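PDB 2HIN: repressor protein from Enterobacteria phage N15, which probably binds operator DNA as a dimeric helix-turn-helix transcription factor, a Cro repressor orthologous to that of phage lambda. Local coordinates for residues A[8-13]-A[46-51]. Sequence-based numbering, arbitrary orientation.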
# COMPACT_ATOMS: atom_id res chain seq x y z
N ARG A 8 4.04 -2.79 18.00
CA ARG A 8 3.77 -1.72 18.98
C ARG A 8 2.44 -1.04 18.72
O ARG A 8 1.69 -0.75 19.65
CB ARG A 8 4.90 -0.69 18.90
CG ARG A 8 4.72 0.56 19.79
CD ARG A 8 5.91 1.49 19.60
NE ARG A 8 5.83 2.76 20.35
CZ ARG A 8 5.21 3.87 19.94
NH1 ARG A 8 4.57 3.92 18.77
NH2 ARG A 8 5.23 4.96 20.71
N HIS A 9 2.14 -0.78 17.46
CA HIS A 9 0.91 -0.07 17.10
C HIS A 9 -0.33 -0.85 17.53
O HIS A 9 -1.28 -0.28 18.06
CB HIS A 9 0.89 0.17 15.59
CG HIS A 9 -0.32 0.92 15.13
ND1 HIS A 9 -0.46 2.28 15.29
CD2 HIS A 9 -1.43 0.49 14.50
CE1 HIS A 9 -1.61 2.66 14.77
NE2 HIS A 9 -2.24 1.59 14.32
N PHE A 10 -0.35 -2.14 17.23
CA PHE A 10 -1.55 -2.96 17.49
C PHE A 10 -1.53 -3.61 18.88
O PHE A 10 -2.58 -4.01 19.37
CB PHE A 10 -1.72 -4.00 16.39
CG PHE A 10 -2.19 -3.42 15.10
CD1 PHE A 10 -3.51 -3.07 14.94
CD2 PHE A 10 -1.33 -3.21 14.05
CE1 PHE A 10 -3.97 -2.53 13.76
CE2 PHE A 10 -1.80 -2.68 12.86
CZ PHE A 10 -3.13 -2.35 12.73
N GLY A 11 -0.35 -3.76 19.45
CA GLY A 11 -0.17 -4.27 20.83
C GLY A 11 0.52 -5.62 20.89
O GLY A 11 1.35 -5.86 21.77
N ASP A 12 0.16 -6.54 20.01
CA ASP A 12 0.83 -7.86 19.93
C ASP A 12 0.71 -8.40 18.52
O ASP A 12 0.07 -7.77 17.66
CB ASP A 12 0.29 -8.85 20.99
CG ASP A 12 -1.15 -9.21 20.81
OD1 ASP A 12 -1.70 -9.11 19.69
OD2 ASP A 12 -1.76 -9.63 21.82
N VAL A 13 1.36 -9.53 18.28
CA VAL A 13 1.37 -10.10 16.93
C VAL A 13 -0.01 -10.47 16.45
O VAL A 13 -0.34 -10.19 15.30
CB VAL A 13 2.36 -11.28 16.80
CG1 VAL A 13 2.18 -12.01 15.48
CG2 VAL A 13 3.78 -10.76 16.95
N VAL A 46 -1.68 2.35 4.46
CA VAL A 46 -3.06 2.68 4.11
C VAL A 46 -4.01 2.20 5.21
O VAL A 46 -4.90 2.95 5.63
CB VAL A 46 -3.42 2.07 2.73
CG1 VAL A 46 -4.94 2.11 2.47
CG2 VAL A 46 -2.64 2.81 1.63
N ARG A 47 -3.85 0.97 5.67
CA ARG A 47 -4.83 0.38 6.56
C ARG A 47 -4.72 0.85 8.01
O ARG A 47 -5.61 0.57 8.79
CB ARG A 47 -4.84 -1.13 6.38
CG ARG A 47 -5.33 -1.47 4.96
CD ARG A 47 -5.66 -2.91 4.70
NE ARG A 47 -6.04 -3.08 3.29
CZ ARG A 47 -7.18 -3.60 2.84
NH1 ARG A 47 -8.07 -4.12 3.66
NH2 ARG A 47 -7.40 -3.61 1.55
N THR A 48 -3.68 1.62 8.32
CA THR A 48 -3.56 2.35 9.59
C THR A 48 -3.87 3.83 9.40
O THR A 48 -3.56 4.65 10.27
CB THR A 48 -2.17 2.17 10.25
OG1 THR A 48 -1.15 2.72 9.41
CG2 THR A 48 -1.88 0.71 10.55
N ALA A 49 -4.51 4.19 8.28
CA ALA A 49 -4.90 5.59 8.01
C ALA A 49 -3.68 6.51 8.10
O ALA A 49 -3.74 7.63 8.61
CB ALA A 49 -6.01 6.02 8.93
N TYR A 50 -2.57 5.99 7.62
CA TYR A 50 -1.29 6.69 7.48
C TYR A 50 -0.55 6.86 8.79
O TYR A 50 0.46 7.57 8.84
CB TYR A 50 -1.45 8.04 6.79
CG TYR A 50 -2.29 8.01 5.52
CD1 TYR A 50 -2.18 7.00 4.57
CD2 TYR A 50 -3.19 9.03 5.26
CE1 TYR A 50 -2.95 7.03 3.40
CE2 TYR A 50 -3.94 9.07 4.10
CZ TYR A 50 -3.82 8.07 3.17
OH TYR A 50 -4.52 8.18 1.98
N LYS A 51 -1.01 6.22 9.86
CA LYS A 51 -0.32 6.35 11.16
C LYS A 51 1.03 5.67 11.18
O LYS A 51 1.93 6.12 11.89
CB LYS A 51 -1.18 5.84 12.31
CG LYS A 51 -0.47 5.86 13.69
CD LYS A 51 -0.00 7.25 14.12
CE LYS A 51 0.59 7.20 15.53
NZ LYS A 51 1.14 8.49 16.00
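H9 reaches from the last turn of helix 3-10 to the loop that follows helix 38-47, and its imidazole ring touches two residues there through van der Waals contacts, with no hydrogen bond between the segments. The CE1 corner of H9 lies 3.6 Å from CG of K51, while the NE2 side of the same ring meets the methyl CG2 of T48 at 3.9 Å. Extension of the H9 ring away from its own backbone N (chi1 -179°) carries it across to this loop. K51 touches through CB and CG; in the conformer described, a bend at chi2 (59°) leads the rest of the chain away. The T48 methyl CG2 also touches the F10 ring obliquely, 4.0 Å from CZ, and so lies against both rings where they meet. These are themselves in contact, CD2 of H9 standing 3.5 Å above the centre of one F10 face.

In this all-helical Cro domain of the helix-turn-helix class, the contact joins the C-terminal end of helix 3-10 to the turn that follows helix 38-47; F10 also packs on A16 and V20 of helix 13-20.

Hydrogen bonding serves each segment separately. A Schellman motif with A49 as its C' residue closes helix 38-47, Y50 N bonding to E45 O and A49 N to V46 O. A type I' turn from T48 to K51 overlaps this motif, its K51 N to T48 O bond measuring 3.0 Å. The T48 hydroxyl bonds back to I44 O and receives L52 N from ahead, which helps to fix the rotation that presents CG2 to the rings. From within the turn, Y50 stacks on Y50 of the second subunit.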